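Local coordinates for cyclase (Uncultured organism, PDB 5IBZ), which is a cyclase-family enzyme, probably a metal-dependent hydrolase or lyase, possibly with arylformamidase activity, at the interface of chains A and B. Sequence-based numbering; all coordinates share one arbitrary frame. Chains: chain A/B, Uncharacterized protein.

Contact 1: the interface of chains A and B. Residues chain A 69, 108-109, 119, 313; chain B 100-102.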
loop_
_atom_site.group_PDB
_atom_site.type_symbol
_atom_site.label_atom_id
_atom_site.label_comp_id
_atom_site.label_asym_id
_atom_site.label_seq_id
_atom_site.Cartn_x
_atom_site.Cartn_y
_atom_site.Cartn_z
ATOM N N ARG A 69 -3.457 -13.190 -5.094
ATOM C CA ARG A 69 -3.681 -12.179 -4.073
ATOM C C ARG A 69 -2.538 -12.167 -3.061
ATOM O O ARG A 69 -1.990 -13.218 -2.708
ATOM C CB ARG A 69 -5.013 -12.408 -3.355
ATOM C CG ARG A 69 -6.235 -12.199 -4.236
ATOM C CD ARG A 69 -7.479 -12.715 -3.568
ATOM N NE ARG A 69 -8.611 -12.622 -4.482
ATOM C CZ ARG A 69 -9.673 -13.417 -4.445
ATOM N NH1 ARG A 69 -9.759 -14.381 -3.534
ATOM N NH2 ARG A 69 -10.640 -13.248 -5.336
ATOM N N LEU A 108 -9.020 -6.683 -0.381
ATOM C CA LEU A 108 -10.284 -6.749 0.331
ATOM C C LEU A 108 -10.815 -8.180 0.316
ATOM O O LEU A 108 -11.659 -8.529 1.145
ATOM C CB LEU A 108 -11.282 -5.742 -0.255
ATOM C CG LEU A 108 -10.850 -4.292 -0.080
ATOM C CD1 LEU A 108 -11.941 -3.401 -0.604
ATOM C CD2 LEU A 108 -10.568 -3.931 1.360
ATOM N N GLN A 109 -10.279 -9.014 -0.579
ATOM C CA GLN A 109 -10.545 -10.445 -0.597
ATOM C C GLN A 109 -9.378 -11.217 0.026
ATOM O O GLN A 109 -9.173 -12.384 -0.287
ATOM C CB GLN A 109 -10.792 -10.938 -2.052
ATOM C CG GLN A 109 -12.005 -10.349 -2.780
ATOM C CD GLN A 109 -11.822 -8.901 -3.209
ATOM O OE1 GLN A 109 -10.843 -8.566 -3.873
ATOM N NE2 GLN A 109 -12.728 -8.030 -2.763
ATOM N N HIS A 119 -18.588 -8.648 -7.212
ATOM C CA HIS A 119 -17.333 -9.401 -7.227
ATOM C C HIS A 119 -17.264 -10.424 -8.356
ATOM O O HIS A 119 -16.173 -10.769 -8.811
ATOM C CB HIS A 119 -17.115 -10.104 -5.889
ATOM C CG HIS A 119 -15.955 -11.052 -5.881
ATOM N ND1 HIS A 119 -14.660 -10.663 -6.162
ATOM C CD2 HIS A 119 -15.893 -12.374 -5.598
ATOM C CE1 HIS A 119 -13.859 -11.708 -6.075
ATOM N NE2 HIS A 119 -14.577 -12.754 -5.713
ATOM N N VAL A 313 -15.818 -4.137 -3.937
ATOM C CA VAL A 313 -16.518 -5.345 -4.368
ATOM C C VAL A 313 -16.467 -6.437 -3.302
ATOM O O VAL A 313 -16.800 -7.594 -3.553
ATOM C CB VAL A 313 -15.962 -5.844 -5.721
ATOM C CG1 VAL A 313 -16.136 -4.762 -6.766
ATOM C CG2 VAL A 313 -14.488 -6.270 -5.635
ATOM N N ALA B 100 -14.178 -9.234 -10.248
ATOM C CA ALA B 100 -13.536 -7.972 -9.873
ATOM C C ALA B 100 -12.906 -8.154 -8.490
ATOM O O ALA B 100 -13.520 -8.720 -7.608
ATOM C CB ALA B 100 -14.544 -6.824 -9.871
ATOM N N ASP B 101 -11.675 -7.683 -8.332
ATOM C CA ASP B 101 -10.906 -7.792 -7.087
ATOM C C ASP B 101 -10.377 -6.410 -6.730
ATOM O O ASP B 101 -10.082 -5.621 -7.622
ATOM C CB ASP B 101 -9.691 -8.731 -7.238
ATOM C CG ASP B 101 -9.949 -10.173 -6.867
ATOM O OD1 ASP B 101 -11.113 -10.601 -6.732
ATOM O OD2 ASP B 101 -8.911 -10.891 -6.724
ATOM N N ASP B 102 -10.211 -6.134 -5.444
ATOM C CA ASP B 102 -9.675 -4.833 -5.040
ATOM C C ASP B 102 -8.834 -4.848 -3.771
ATOM O O ASP B 102 -8.707 -5.875 -3.100
ATOM C CB ASP B 102 -10.806 -3.792 -4.931
ATOM C CG ASP B 102 -11.987 -4.222 -4.073
ATOM O OD1 ASP B 102 -12.007 -5.347 -3.536
ATOM O OD2 ASP B 102 -12.916 -3.393 -3.948
HETATM O O HOH W 1 -8.373 -8.755 -3.643
#
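The start of strand 101-107 of chain B, with B:Ala100 before it, lies beside the ligand pocket of chain A, to which A:Arg69 and A:His119 belong. The guanidinium of A:Arg69 grips the carboxylate of B:Asp101 side-on in a salt bridge: NE lies 2.8 Å from OD2, and NH2 lies 3.0 Å from OD1, on its syn lone pair. The two planes are turned 42° apart, and NE reaches OD2 from above the carboxylate plane. CB of A:Gln109 covers one face of the A:Arg69 guanidinium, 3.6 Å above its centre. An alanine in place of A:Arg69 would probably leave the B:Asp101 carboxylate without its cationic mate and uncover CB of A:Gln109. Bent at chi2 (73°), A:Gln109 turns its amide to B:Asp102, where OE1 takes the backbone N-H in the carbonyl plane and NE2 gives a nearly straight bond to OD1 at 2.9 Å. The other carboxylate oxygen of B:Asp102, OD2, accepts a hydrogen bond from the backbone N of A:Val313 at 3.0 Å. A:Leu108 and A:Val313 flank this carboxylate with methyl groups, while the backbone N of A:Leu108 donates to O of B:Asp102. A water also joins that O to OE1 of A:Gln109. A:His119 pairs twice with B:Ala100, its O accepting a hydrogen bond from the backbone N and its ring ND1 meeting the backbone O at 2.7 Å, nearly along the C=O axis.

Contact 2: the interface of chains A and B. Residues chain A 153, 156, 303, 305; chain B 303, 318, 320, 322.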
loop_
_atom_site.group_PDB
_atom_site.type_symbol
_atom_site.label_atom_id
_atom_site.label_comp_id
_atom_site.label_asym_id
_atom_site.label_seq_id
_atom_site.Cartn_x
_atom_site.Cartn_y
_atom_site.Cartn_z
ATOM N N THR A 153 -25.542 -1.728 6.265
ATOM C CA THR A 153 -26.205 -2.168 7.505
ATOM C C THR A 153 -26.716 -3.616 7.460
ATOM O O THR A 153 -27.428 -4.074 8.372
ATOM C CB THR A 153 -27.381 -1.247 7.886
ATOM O OG1 THR A 153 -28.285 -1.121 6.801
ATOM C CG2 THR A 153 -26.898 0.140 8.283
ATOM N N LEU A 156 -26.409 -8.307 9.648
ATOM C CA LEU A 156 -26.598 -8.345 11.079
ATOM C C LEU A 156 -28.000 -8.892 11.250
ATOM O O LEU A 156 -28.993 -8.258 10.866
ATOM C CB LEU A 156 -26.377 -6.963 11.689
ATOM C CG LEU A 156 -26.510 -6.818 13.187
ATOM C CD1 LEU A 156 -25.607 -5.715 13.742
ATOM C CD2 LEU A 156 -27.967 -6.539 13.515
ATOM N N ALA A 303 -23.426 -10.655 13.988
ATOM C CA ALA A 303 -23.067 -9.319 13.589
ATOM C C ALA A 303 -21.913 -9.446 12.599
ATOM O O ALA A 303 -20.734 -9.561 13.003
ATOM C CB ALA A 303 -22.679 -8.471 14.794
ATOM N N GLN A 305 -21.506 -7.333 9.728
ATOM C CA GLN A 305 -21.566 -6.174 8.864
ATOM C C GLN A 305 -20.230 -5.981 8.138
ATOM O O GLN A 305 -19.166 -6.208 8.708
ATOM C CB GLN A 305 -21.954 -4.927 9.687
ATOM C CG GLN A 305 -20.908 -4.411 10.660
ATOM C CD GLN A 305 -20.952 -5.036 12.056
ATOM O OE1 GLN A 305 -21.307 -6.207 12.249
ATOM N NE2 GLN A 305 -20.565 -4.238 13.058
ATOM N N ALA B 303 -23.147 -2.933 17.874
ATOM C CA ALA B 303 -22.156 -3.876 17.378
ATOM C C ALA B 303 -20.994 -3.079 16.816
ATOM O O ALA B 303 -21.030 -2.640 15.660
ATOM C CB ALA B 303 -22.739 -4.815 16.305
ATOM N N ASN B 318 -17.199 -0.698 11.320
ATOM C CA ASN B 318 -18.495 -0.185 10.930
ATOM C C ASN B 318 -19.458 -0.401 12.088
ATOM O O ASN B 318 -20.091 -1.444 12.155
ATOM C CB ASN B 318 -19.005 -0.884 9.663
ATOM C CG ASN B 318 -20.339 -0.356 9.226
ATOM O OD1 ASN B 318 -20.836 0.619 9.782
ATOM N ND2 ASN B 318 -20.968 -1.028 8.261
ATOM N N ILE B 320 -22.640 -0.614 14.211
ATOM C CA ILE B 320 -24.075 -0.630 13.926
ATOM C C ILE B 320 -24.859 -0.454 15.221
ATOM O O ILE B 320 -24.716 -1.248 16.159
ATOM C CB ILE B 320 -24.536 -1.937 13.262
ATOM C CG1 ILE B 320 -23.641 -2.312 12.074
ATOM C CG2 ILE B 320 -26.000 -1.820 12.859
ATOM C CD1 ILE B 320 -23.669 -1.333 10.933
ATOM N N VAL B 322 -28.481 -0.703 16.865
ATOM C CA VAL B 322 -29.683 -1.488 16.602
ATOM C C VAL B 322 -30.722 -1.176 17.662
ATOM O O VAL B 322 -30.434 -1.206 18.857
ATOM C CB VAL B 322 -29.384 -3.004 16.608
ATOM C CG1 VAL B 322 -30.596 -3.773 16.059
ATOM C CG2 VAL B 322 -28.136 -3.309 15.798
#
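A:Leu156 pushes its two methyl groups against a small aliphatic cluster on chain B, formed by B:Ala303 of strand 299-303 and by B:Ile320 and B:Val322 of strand 320-322. CD1 of A:Leu156 is the shared branch: it lies 4.0 Å from CB of B:Ala303 and equally close to CB and CG2 of B:Ile320. CD2 of A:Leu156 meets CG2 of B:Val322 at 4.0 Å, the two side chains pointing at each other tip to tip. With CG anti to the backbone N (chi1 -179°), A:Leu156 sets CD1 against B:Ala303 and B:Ile320 and CD2 against B:Val322. A:Leu156 and B:Ile320 run past each other in opposite directions, so their contact is made along their flanks. Nearby, CB of A:Ala303 lies 4.0 Å from CB of B:Ala303, bringing equivalent residues of the two copies together across the symmetric interface.

Further out, the aliphatic part of A:Gln305 lies alongside B:Ile320, CG to CG1 at 3.7 Å, the two side chains again passing in opposite directions. CD1 of B:Ile320 extends this packing toward A:Thr153, coming 4.3 Å from its CA at the margin. The bend of A:Gln305 at chi2 (-88°) turns its amide away from the run of its CB and CG and toward the backbone of chain B. There NE2 of A:Gln305 donates to O of B:Asn318 at 3.0 Å; the bond is nearly straight, and the acceptor lies in the glutamine's amide plane although the donor is tilted 26° from the carbonyl plane. This bond is likely to limit rotation of the amide, while B:Ile320 packs along the aliphatic stem. O of B:Ala303 is also near NE2, but the N-H points elsewhere and no hydrogen bond forms. The patch may help hold the two copies together through aliphatic packing, with a side-chain amide bonded to a backbone carbonyl at its rim.

The centres of the C-alpha atoms of contact 1 and contact 2 lie about 22 Å apart, and the two share no residues. Contact 1 adjoins the ligand pocket with polar groups, whereas contact 2 is mainly apolar. A:Val313 in contact 1 and B:Ile320 in contact 2 nevertheless come from the same C-terminal region of the two copies, so this region serves both patches. Two-fold symmetry gives each contact a twin with the chains exchanged. Together they suggest a pairing in which each subunit borders its partner's pocket, although the biological oligomer is not established by the four-chain assembly alone.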